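Local coordinates for protein S-adenosylmethionine-dependent methyltransferase (Clostridium acetobutylicum, PDB 1Y8C) that probably transfers methyl groups from S-adenosylmethionine to a substrate not yet identified, at residues A[24-29]-A[226-231]; A[162-167]-A[181-186]; A[176-181]-A[197-202]; A[220-225]-A[238-243]. All blocks are in the same frame, centred on the assembly; numbering follows the deposited sequence.

Interaction 1: A[24-29]-A[226-231]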
# COMPACT_ATOMS: atom_id res chain seq x y z
N SER A 24 1.16 0.54 -11.54
CA SER A 24 2.38 -0.14 -11.93
C SER A 24 3.07 0.59 -13.07
O SER A 24 4.28 0.81 -13.02
CB SER A 24 2.11 -1.62 -12.28
OG SER A 24 1.01 -1.77 -13.15
N ASP A 25 2.33 0.99 -14.10
CA ASP A 25 2.93 1.71 -15.22
C ASP A 25 3.56 3.00 -14.74
O ASP A 25 4.68 3.34 -15.13
CB ASP A 25 1.90 2.02 -16.30
CG ASP A 25 1.35 0.77 -16.96
OD1 ASP A 25 1.78 -0.35 -16.57
OD2 ASP A 25 0.48 0.89 -17.86
N PHE A 26 2.83 3.74 -13.90
CA PHE A 26 3.36 4.99 -13.38
C PHE A 26 4.68 4.71 -12.67
O PHE A 26 5.64 5.46 -12.81
CB PHE A 26 2.40 5.63 -12.38
CG PHE A 26 2.97 6.87 -11.73
CD1 PHE A 26 3.00 8.08 -12.42
CD2 PHE A 26 3.46 6.84 -10.43
CE1 PHE A 26 3.52 9.24 -11.83
CE2 PHE A 26 3.99 7.99 -9.82
CZ PHE A 26 4.01 9.19 -10.53
N ILE A 27 4.72 3.62 -11.90
CA ILE A 27 5.93 3.29 -11.15
C ILE A 27 7.08 2.94 -12.08
O ILE A 27 8.20 3.41 -11.89
CB ILE A 27 5.70 2.13 -10.19
CG1 ILE A 27 4.60 2.50 -9.18
CG2 ILE A 27 6.99 1.83 -9.43
CD1 ILE A 27 4.06 1.32 -8.41
N ILE A 28 6.80 2.11 -13.08
CA ILE A 28 7.84 1.73 -14.02
C ILE A 28 8.39 3.00 -14.69
O ILE A 28 9.60 3.18 -14.81
CB ILE A 28 7.30 0.80 -15.12
CG1 ILE A 28 6.78 -0.49 -14.51
CG2 ILE A 28 8.42 0.48 -16.11
CD1 ILE A 28 7.86 -1.28 -13.81
N GLU A 29 7.47 3.86 -15.10
CA GLU A 29 7.81 5.11 -15.77
C GLU A 29 8.79 5.92 -14.94
O GLU A 29 9.81 6.41 -15.44
CB GLU A 29 6.53 5.91 -16.03
CG GLU A 29 6.73 7.25 -16.73
CD GLU A 29 5.47 8.12 -16.69
OE1 GLU A 29 5.49 9.23 -17.27
OE2 GLU A 29 4.47 7.68 -16.07
N TYR A 226 -0.55 8.60 -7.97
CA TYR A 226 0.19 8.00 -9.08
C TYR A 226 0.02 8.65 -10.47
O TYR A 226 -0.42 8.02 -11.42
CB TYR A 226 -0.13 6.50 -9.16
CG TYR A 226 0.26 5.73 -7.91
CD1 TYR A 226 -0.56 5.73 -6.77
CD2 TYR A 226 1.48 5.05 -7.84
CE1 TYR A 226 -0.17 5.08 -5.60
CE2 TYR A 226 1.88 4.40 -6.67
CZ TYR A 226 1.06 4.41 -5.56
OH TYR A 226 1.49 3.80 -4.39
N SER A 227 0.41 9.91 -10.57
CA SER A 227 0.32 10.63 -11.82
C SER A 227 1.19 11.87 -11.68
O SER A 227 1.63 12.20 -10.58
CB SER A 227 -1.12 11.05 -12.10
OG SER A 227 -1.53 12.11 -11.25
N ASN A 228 1.43 12.55 -12.79
CA ASN A 228 2.24 13.75 -12.77
C ASN A 228 1.54 14.91 -12.08
O ASN A 228 2.19 15.87 -11.69
CB ASN A 228 2.59 14.17 -14.19
CG ASN A 228 3.53 13.18 -14.87
OD1 ASN A 228 3.54 13.08 -16.10
ND2 ASN A 228 4.32 12.47 -14.08
N LYS A 229 0.23 14.83 -11.92
CA LYS A 229 -0.50 15.92 -11.28
C LYS A 229 0.11 16.25 -9.92
O LYS A 229 0.56 15.37 -9.19
CB LYS A 229 -1.98 15.56 -11.09
CG LYS A 229 -2.75 15.29 -12.37
CD LYS A 229 -4.23 15.01 -12.07
CE LYS A 229 -4.42 13.69 -11.31
NZ LYS A 229 -5.80 13.53 -10.76
N LYS A 230 0.10 17.55 -9.60
CA LYS A 230 0.63 18.06 -8.34
C LYS A 230 -0.38 17.90 -7.20
O LYS A 230 -1.59 17.86 -7.42
CB LYS A 230 0.99 19.54 -8.52
CG LYS A 230 1.40 20.23 -7.25
CD LYS A 230 1.87 21.65 -7.49
CE LYS A 230 2.51 22.24 -6.21
NZ LYS A 230 3.78 21.55 -5.78
N VAL A 231 0.12 17.80 -5.97
CA VAL A 231 -0.73 17.64 -4.79
C VAL A 231 -1.44 18.96 -4.48
O VAL A 231 -0.82 20.02 -4.44
CB VAL A 231 0.10 17.22 -3.56
CG1 VAL A 231 -0.77 17.21 -2.31
CG2 VAL A 231 0.69 15.85 -3.80
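S24 OG has three hydrogen-bond partners: the carbonyl oxygens of Y20 and K21 one turn back in helix 20-32, which share its one proton, and N54 ND2, so the face of the helix turned from the loop 226-231 is tied down. No hydrogen bond joins the two segments; the contact is carried by the F26 ring lying on a peptide. F26 points toward the loop with CG anti to the backbone N (chi1 175°), and one face of its ring covers the Y226-S227 peptide link: Y226 C sits over the ring centre, S227 N toward the rim, with S227 N 3.4 Å from F26 CE1. The Y226 side chain crosses that of F26 at about a right angle, Y226 CD2 lying 3.7 Å from F26 CD2. Here helix 20-32 packs on the connection between the two antiparallel strands, 217-224 and 237-244, that complete the Rossmann-like methyltransferase sheet. I27 runs alongside Y226 and brings its CD1 to 4.2 Å from Y226 CE2. The tyrosine is fixed at both ends: OH bonds D141 OD2, its backbone N-H bonds T239 OG1, and its ring stacks on W23. Its backbone angles (phi 45°, psi 62°) lie in the left-handed helical region. Farther out, the N228 side chain reaches toward the helix at the exposed margin, beside E29.

Interaction 2: A[162-167]-A[181-186]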
# COMPACT_ATOMS: atom_id res chain seq x y z
N ASP A 162 -26.68 -6.29 -5.84
CA ASP A 162 -27.19 -7.64 -5.65
C ASP A 162 -26.24 -8.83 -5.51
O ASP A 162 -26.68 -9.98 -5.63
CB ASP A 162 -28.28 -7.95 -6.70
CG ASP A 162 -29.66 -7.44 -6.28
OD1 ASP A 162 -30.07 -7.70 -5.12
OD2 ASP A 162 -30.35 -6.78 -7.11
N GLU A 163 -24.97 -8.58 -5.23
CA GLU A 163 -24.03 -9.68 -5.04
C GLU A 163 -23.13 -9.42 -3.82
O GLU A 163 -22.59 -10.34 -3.21
CB GLU A 163 -23.19 -9.89 -6.29
CG GLU A 163 -22.31 -8.72 -6.66
CD GLU A 163 -21.59 -8.94 -7.98
OE1 GLU A 163 -20.99 -10.03 -8.15
OE2 GLU A 163 -21.61 -8.03 -8.84
N VAL A 164 -23.00 -8.14 -3.47
CA VAL A 164 -22.20 -7.75 -2.32
C VAL A 164 -22.95 -6.71 -1.51
O VAL A 164 -23.44 -5.72 -2.06
CB VAL A 164 -20.85 -7.16 -2.74
CG1 VAL A 164 -20.07 -6.69 -1.52
CG2 VAL A 164 -20.04 -8.21 -3.49
N PHE A 165 -23.05 -6.94 -0.21
CA PHE A 165 -23.72 -6.02 0.70
C PHE A 165 -22.74 -5.66 1.83
O PHE A 165 -22.07 -6.54 2.37
CB PHE A 165 -24.96 -6.69 1.30
CG PHE A 165 -25.68 -5.83 2.29
CD1 PHE A 165 -26.76 -5.05 1.89
CD2 PHE A 165 -25.21 -5.71 3.60
CE1 PHE A 165 -27.36 -4.16 2.78
CE2 PHE A 165 -25.80 -4.83 4.49
CZ PHE A 165 -26.87 -4.05 4.09
N TYR A 166 -22.66 -4.38 2.19
CA TYR A 166 -21.76 -3.97 3.25
C TYR A 166 -22.19 -2.73 4.01
O TYR A 166 -22.81 -1.83 3.44
CB TYR A 166 -20.33 -3.79 2.70
CG TYR A 166 -20.02 -2.47 2.01
CD1 TYR A 166 -20.02 -1.27 2.72
CD2 TYR A 166 -19.68 -2.43 0.65
CE1 TYR A 166 -19.70 -0.06 2.11
CE2 TYR A 166 -19.36 -1.22 0.02
CZ TYR A 166 -19.37 -0.03 0.76
OH TYR A 166 -19.04 1.19 0.18
N TYR A 167 -21.89 -2.69 5.31
CA TYR A 167 -22.20 -1.55 6.15
C TYR A 167 -20.85 -1.08 6.66
O TYR A 167 -20.10 -1.84 7.29
CB TYR A 167 -23.09 -1.97 7.32
CG TYR A 167 -23.27 -0.89 8.36
CD1 TYR A 167 -23.54 0.42 7.99
CD2 TYR A 167 -23.18 -1.19 9.71
CE1 TYR A 167 -23.73 1.42 8.95
CE2 TYR A 167 -23.36 -0.21 10.67
CZ TYR A 167 -23.64 1.09 10.29
OH TYR A 167 -23.82 2.07 11.25
N ILE A 181 -16.12 -2.46 9.15
CA ILE A 181 -16.88 -2.83 7.97
C ILE A 181 -17.31 -4.28 7.94
O ILE A 181 -16.49 -5.18 8.02
CB ILE A 181 -16.09 -2.59 6.68
CG1 ILE A 181 -15.47 -1.18 6.68
CG2 ILE A 181 -17.01 -2.76 5.50
CD1 ILE A 181 -14.68 -0.87 5.42
N SER A 182 -18.61 -4.49 7.80
CA SER A 182 -19.20 -5.81 7.71
C SER A 182 -19.62 -6.07 6.26
O SER A 182 -20.47 -5.35 5.71
CB SER A 182 -20.42 -5.92 8.61
OG SER A 182 -20.06 -5.81 9.99
N PHE A 183 -19.01 -7.08 5.66
CA PHE A 183 -19.32 -7.46 4.29
C PHE A 183 -20.16 -8.71 4.30
O PHE A 183 -20.07 -9.52 5.21
CB PHE A 183 -18.06 -7.78 3.49
CG PHE A 183 -17.32 -6.58 3.01
CD1 PHE A 183 -16.28 -6.04 3.77
CD2 PHE A 183 -17.69 -5.95 1.83
CE1 PHE A 183 -15.61 -4.90 3.35
CE2 PHE A 183 -17.04 -4.81 1.40
CZ PHE A 183 -15.99 -4.28 2.16
N PHE A 184 -20.98 -8.84 3.28
CA PHE A 184 -21.81 -10.02 3.09
C PHE A 184 -21.69 -10.26 1.60
O PHE A 184 -22.15 -9.46 0.80
CB PHE A 184 -23.26 -9.72 3.46
CG PHE A 184 -23.55 -9.85 4.91
CD1 PHE A 184 -23.64 -8.73 5.72
CD2 PHE A 184 -23.71 -11.11 5.49
CE1 PHE A 184 -23.88 -8.86 7.09
CE2 PHE A 184 -23.96 -11.25 6.85
CZ PHE A 184 -24.05 -10.13 7.65
N VAL A 185 -21.03 -11.35 1.24
CA VAL A 185 -20.84 -11.66 -0.16
C VAL A 185 -21.70 -12.83 -0.60
O VAL A 185 -21.82 -13.82 0.12
CB VAL A 185 -19.37 -12.00 -0.47
CG1 VAL A 185 -19.20 -12.23 -1.96
CG2 VAL A 185 -18.47 -10.87 0.00
N ARG A 186 -22.30 -12.71 -1.78
CA ARG A 186 -23.15 -13.76 -2.32
C ARG A 186 -22.34 -15.01 -2.65
O ARG A 186 -21.23 -14.92 -3.16
CB ARG A 186 -23.84 -13.27 -3.60
CG ARG A 186 -25.35 -13.08 -3.50
CD ARG A 186 -26.07 -14.42 -3.42
NE ARG A 186 -25.83 -15.25 -4.61
CZ ARG A 186 -26.14 -14.90 -5.85
NH1 ARG A 186 -26.71 -13.72 -6.10
NH2 ARG A 186 -25.89 -15.73 -6.86
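Five backbone hydrogen bonds join 162-167 to 181-186. F165 and F184 exchange a pair: F165 N to F184 O is nearly straight, whereas F184 N to F165 O is short, 2.7 Å, and bent to 136°, though it arrives nearly along the C=O axis. Y167 and S182 form the next reciprocal pair, and R186 N to E163 O closes the far end at 2.8 Å. Between them, in the non-hydrogen-bonded pairs, CA-H groups point at carbonyls, Y166 CA lying 3.1 Å from S182 O.

V164, Y166, F183 and V185 share one face. The Y166 CG stands in the crowded position between backbone N and carbonyl carbon (chi1 81°), so its ring runs beside that of F183; the planes meet obliquely at 54°, and F183 CD2 comes to 3.5 Å from Y166 CB. V164 CG1 meets the edge of the F183 ring, 4.2 Å from CD2. On the other face F165 and F184 point the same way, with F165 CD2 4.0 Å from F184 CD1.

Helix 3-15 covers the Y166 and F183 face: L13 and I14 touch Y166, I14 touches F183, and F6 meets F183 edge-to-face. Y159 of strand 157-161 lies against Y166 with nearly parallel planes. S182 OG, on the face of F165 and F184, is held by D195. The arrangement is that of a regular antiparallel beta hairpin, strands 164-173 and 176-186, at the middle of a four-stranded antiparallel sheet.

Interaction 3: A[176-181]-A[197-202]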
# COMPACT_ATOMS: atom_id res chain seq x y z
N LEU A 176 -6.92 9.91 14.33
CA LEU A 176 -7.00 8.48 14.06
C LEU A 176 -8.39 8.13 13.56
O LEU A 176 -9.39 8.51 14.17
CB LEU A 176 -6.70 7.68 15.33
CG LEU A 176 -6.59 6.16 15.16
CD1 LEU A 176 -5.42 5.85 14.23
CD2 LEU A 176 -6.36 5.49 16.51
N VAL A 177 -8.45 7.39 12.46
CA VAL A 177 -9.72 6.97 11.89
C VAL A 177 -9.92 5.49 12.13
O VAL A 177 -9.06 4.68 11.79
CB VAL A 177 -9.75 7.20 10.37
CG1 VAL A 177 -11.06 6.67 9.80
CG2 VAL A 177 -9.61 8.67 10.08
N SER A 178 -11.05 5.13 12.71
CA SER A 178 -11.32 3.72 12.95
C SER A 178 -12.45 3.30 12.01
O SER A 178 -13.53 3.88 12.03
CB SER A 178 -11.71 3.51 14.40
OG SER A 178 -10.80 4.21 15.24
N MSE A 179 -12.17 2.30 11.19
CA MSE A 179 -13.15 1.82 10.23
C MSE A 179 -13.66 0.45 10.60
O MSE A 179 -12.88 -0.48 10.82
CB MSE A 179 -12.51 1.76 8.85
CG MSE A 179 -11.72 3.00 8.46
SE MSE A 179 -10.83 2.78 6.75
CE MSE A 179 -8.99 2.76 7.33
N TYR A 180 -14.97 0.31 10.66
CA TYR A 180 -15.57 -0.97 10.98
C TYR A 180 -16.42 -1.33 9.78
O TYR A 180 -17.34 -0.59 9.42
CB TYR A 180 -16.41 -0.85 12.25
CG TYR A 180 -15.67 -0.26 13.43
CD1 TYR A 180 -15.32 1.09 13.45
CD2 TYR A 180 -15.30 -1.05 14.52
CE1 TYR A 180 -14.64 1.65 14.54
CE2 TYR A 180 -14.62 -0.51 15.61
CZ TYR A 180 -14.30 0.84 15.61
OH TYR A 180 -13.66 1.40 16.70
N ILE A 181 -16.12 -2.46 9.15
CA ILE A 181 -16.88 -2.83 7.97
C ILE A 181 -17.31 -4.28 7.94
O ILE A 181 -16.49 -5.18 8.02
CB ILE A 181 -16.09 -2.59 6.68
CG1 ILE A 181 -15.47 -1.18 6.68
CG2 ILE A 181 -17.01 -2.76 5.50
CD1 ILE A 181 -14.68 -0.87 5.42
N GLU A 197 -11.91 -4.59 10.37
CA GLU A 197 -11.74 -3.46 11.27
C GLU A 197 -10.30 -2.97 11.18
O GLU A 197 -9.38 -3.63 11.64
CB GLU A 197 -12.08 -3.88 12.69
CG GLU A 197 -11.85 -2.79 13.72
CD GLU A 197 -12.41 -3.14 15.09
OE1 GLU A 197 -12.05 -2.44 16.08
OE2 GLU A 197 -13.22 -4.10 15.19
N HIS A 198 -10.11 -1.81 10.57
CA HIS A 198 -8.78 -1.26 10.42
C HIS A 198 -8.68 0.12 11.07
O HIS A 198 -9.69 0.80 11.28
CB HIS A 198 -8.41 -1.18 8.94
CG HIS A 198 -8.54 -2.48 8.21
ND1 HIS A 198 -9.12 -2.58 6.96
CD2 HIS A 198 -8.18 -3.74 8.56
CE1 HIS A 198 -9.10 -3.84 6.57
NE2 HIS A 198 -8.54 -4.57 7.52
N GLU A 199 -7.46 0.54 11.37
CA GLU A 199 -7.21 1.83 11.98
C GLU A 199 -6.10 2.51 11.20
O GLU A 199 -5.03 1.92 11.01
CB GLU A 199 -6.79 1.59 13.42
CG GLU A 199 -7.03 2.73 14.36
CD GLU A 199 -7.04 2.24 15.80
OE1 GLU A 199 -6.02 1.66 16.23
OE2 GLU A 199 -8.07 2.44 16.49
N GLU A 200 -6.35 3.73 10.73
CA GLU A 200 -5.35 4.48 9.97
C GLU A 200 -5.12 5.86 10.61
O GLU A 200 -6.06 6.50 11.09
CB GLU A 200 -5.79 4.66 8.50
CG GLU A 200 -5.49 3.46 7.59
CD GLU A 200 -5.72 3.73 6.09
OE1 GLU A 200 -5.55 4.89 5.64
OE2 GLU A 200 -6.05 2.77 5.35
N ARG A 201 -3.87 6.31 10.64
CA ARG A 201 -3.59 7.62 11.22
C ARG A 201 -3.53 8.65 10.12
O ARG A 201 -3.02 8.38 9.02
CB ARG A 201 -2.28 7.64 11.99
CG ARG A 201 -2.31 8.70 13.08
CD ARG A 201 -1.04 9.50 13.22
NE ARG A 201 -0.18 8.99 14.29
CZ ARG A 201 0.60 9.76 15.04
NH1 ARG A 201 0.63 11.08 14.84
NH2 ARG A 201 1.37 9.23 15.99
N ALA A 202 -4.04 9.83 10.40
CA ALA A 202 -4.03 10.89 9.41
C ALA A 202 -2.77 11.73 9.59
O ALA A 202 -2.72 12.62 10.44
CB ALA A 202 -5.27 11.75 9.56
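This is an antiparallel strand pairing within the hairpin of strands 176-186 and 191-201, at the edge of the four-stranded antiparallel sheet. Four backbone hydrogen bonds hold it, in reciprocal pairs: V177 with E200 and M179 with H198. V177 N to E200 O is almost straight and M179 N to H198 O nearly so, both arriving close to the C=O axis; H198 N to M179 O is more bent.

The two faces differ in chemistry. L176, S178, Y180, E197, E199 and R201 share one. There L176, with CG anti to the backbone N (chi1 -173°), crosses E199 at about a right angle: L176 CD2 lies 3.4 Å from E199 CD, and L176 CD1 3.5 Å from E199 CG, so methyls rest on the aliphatic stem and carboxyl carbon. S178 OG gives E199 OE2 a weak hydrogen bond of 3.5 Å. Y180 and E197 run side by side, E197 OE1 coming to 3.2 Å from Y180 CE2, with ring and carboxylate planes 43° apart.

V177, H198, selenomethionine M179 and E200 occupy the other face. The M179 chain bends at its last torsion (chi3 -112°), which swings CE obliquely across E200 to 3.6 Å from its CG. E200 OE1 bonds N143 ND2, while OE2 lies close to D110 OD2, a proximity that could raise the affinity of one carboxylate for a proton. H198 ND1 bonds Y10 OH of helix 3-15 and the H198 ring meets Y114 edge-to-face. L148 of helix 145-152 touches V177 and E200, and W168 and N170 of strand 164-173 touch M179.

Interaction 4: A[220-225]-A[238-243]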
# COMPACT_ATOMS: atom_id res chain seq x y z
N LEU A 220 12.06 12.89 -4.01
CA LEU A 220 12.33 13.08 -5.43
C LEU A 220 11.09 13.60 -6.13
O LEU A 220 11.16 14.14 -7.24
CB LEU A 220 12.77 11.75 -6.06
CG LEU A 220 14.23 11.66 -6.55
CD1 LEU A 220 15.19 12.08 -5.44
CD2 LEU A 220 14.51 10.25 -7.00
N ASP A 221 9.94 13.43 -5.50
CA ASP A 221 8.71 13.90 -6.08
C ASP A 221 7.55 13.56 -5.17
O ASP A 221 7.57 12.54 -4.48
CB ASP A 221 8.49 13.28 -7.46
CG ASP A 221 7.83 14.26 -8.44
OD1 ASP A 221 6.96 15.05 -8.00
OD2 ASP A 221 8.17 14.22 -9.64
N LYS A 222 6.56 14.44 -5.17
CA LYS A 222 5.35 14.30 -4.38
C LYS A 222 4.18 14.65 -5.30
O LYS A 222 3.90 15.82 -5.54
CB LYS A 222 5.38 15.26 -3.19
CG LYS A 222 4.17 15.12 -2.30
CD LYS A 222 4.27 15.93 -1.02
CE LYS A 222 4.33 17.44 -1.28
NZ LYS A 222 4.23 18.23 -0.01
N VAL A 223 3.50 13.62 -5.80
CA VAL A 223 2.38 13.83 -6.71
C VAL A 223 1.03 13.36 -6.19
O VAL A 223 0.90 12.82 -5.08
CB VAL A 223 2.63 13.12 -8.04
CG1 VAL A 223 3.96 13.57 -8.62
CG2 VAL A 223 2.59 11.60 -7.84
N ASP A 224 0.01 13.56 -7.02
CA ASP A 224 -1.36 13.18 -6.69
C ASP A 224 -1.72 11.81 -7.27
O ASP A 224 -1.73 11.61 -8.48
CB ASP A 224 -2.34 14.22 -7.23
CG ASP A 224 -3.76 13.99 -6.74
OD1 ASP A 224 -4.27 12.85 -6.84
OD2 ASP A 224 -4.38 14.98 -6.26
N CYS A 225 -2.01 10.89 -6.37
CA CYS A 225 -2.40 9.54 -6.73
C CYS A 225 -1.83 8.97 -8.02
O CYS A 225 -2.52 8.85 -9.03
CB CYS A 225 -3.92 9.46 -6.78
SG CYS A 225 -4.55 7.79 -6.86
N ILE A 238 -1.76 10.66 -1.74
CA ILE A 238 -0.47 11.21 -2.10
C ILE A 238 0.58 10.15 -2.37
O ILE A 238 0.80 9.25 -1.56
CB ILE A 238 0.03 12.16 -0.99
CG1 ILE A 238 -0.96 13.33 -0.85
CG2 ILE A 238 1.44 12.62 -1.30
CD1 ILE A 238 -0.72 14.27 0.32
N THR A 239 1.23 10.24 -3.53
CA THR A 239 2.27 9.28 -3.84
C THR A 239 3.65 9.91 -3.72
O THR A 239 3.97 10.84 -4.44
CB THR A 239 2.12 8.71 -5.25
OG1 THR A 239 0.91 7.93 -5.34
CG2 THR A 239 3.31 7.82 -5.58
N TYR A 240 4.44 9.40 -2.79
CA TYR A 240 5.79 9.89 -2.58
C TYR A 240 6.81 9.03 -3.32
O TYR A 240 6.66 7.81 -3.46
CB TYR A 240 6.17 9.87 -1.10
CG TYR A 240 5.62 11.00 -0.26
CD1 TYR A 240 4.38 10.88 0.37
CD2 TYR A 240 6.35 12.16 -0.07
CE1 TYR A 240 3.88 11.90 1.18
CE2 TYR A 240 5.87 13.19 0.74
CZ TYR A 240 4.64 13.05 1.36
OH TYR A 240 4.18 14.06 2.18
N LEU A 241 7.86 9.69 -3.78
CA LEU A 241 8.95 9.03 -4.48
C LEU A 241 10.24 9.53 -3.83
O LEU A 241 10.59 10.70 -3.94
CB LEU A 241 8.92 9.43 -5.94
CG LEU A 241 9.41 8.28 -6.82
CD1 LEU A 241 8.41 8.07 -7.95
CD2 LEU A 241 10.81 8.56 -7.33
N VAL A 242 10.94 8.63 -3.14
CA VAL A 242 12.16 9.00 -2.45
C VAL A 242 13.35 8.09 -2.76
O VAL A 242 13.20 7.03 -3.39
CB VAL A 242 11.94 9.02 -0.92
CG1 VAL A 242 10.59 9.66 -0.61
CG2 VAL A 242 12.01 7.61 -0.36
N LYS A 243 14.53 8.53 -2.32
CA LYS A 243 15.77 7.78 -2.51
C LYS A 243 16.71 8.04 -1.33
O LYS A 243 16.45 8.90 -0.49
CB LYS A 243 16.47 8.18 -3.81
CG LYS A 243 16.88 9.64 -3.88
CD LYS A 243 18.06 9.84 -4.82
CE LYS A 243 17.81 9.28 -6.23
NZ LYS A 243 18.20 7.84 -6.41
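A classic beta bulge opens this pairing: L220 and D221 both face L241, whose O accepts L220 N at 2.6 Å, nearly along the C=O axis, and D221 N in a weaker, bent bond (131°). Beyond it the pairing is regular. L241 N bonds D221 O, and V223 and T239 exchange two bonds, although T239 N approaches V223 O from above the carbonyl plane, 34° out of it.

At the bulge L220 leans on the stem of K243 obliquely, CD1 3.4 Å from K243 CG and CD2 3.5 Å from K243 CE. K243 has CG in the crowded position between backbone N and carbonyl carbon (chi1 61°) and bends again at chi3 and chi4.

K222 and Y240 point the same way. K222 CG sits above one face of the Y240 ring, offset toward the rim, and CD comes to 3.6 Å from Y240 CE2; I238 CG2 meets K222 CG at 3.8 Å. Charge at the tip is answered by E205, whose carboxylate forms a salt bridge with K222 NZ, while Y240 OH bonds E209 of helix 205-214. On the V223 and T239 face, V223 CG2 lies 3.9 Å from T239 CB, and F26 of helix 20-32 touches V223. Strand 237-244, the one antiparallel strand of the seven, runs between 136-143 and the outer strand 217-224, as in the Rossmann-like class I methyltransferase fold.

How the interactions relate
Interactions 1 and 4 share one region, their centres about 8 Å apart: the loop 226-231 leaves strand 217-224 and is tied back to it by the probable hydrogen bond between K229 O and D224 N. Interaction 4 is backbone pairing in the central mixed sheet, with six of its eleven touching residues buried; interaction 1 is packing of a helix on that loop, without a hydrogen bond across. Interactions 2 and 3 belong to the separate antiparallel sheet, use successive parts of strand 176-186 and share I181. Interaction 2 is aromatic on both faces, whereas interaction 3 carries carboxylates; both mix buried with exposed residues.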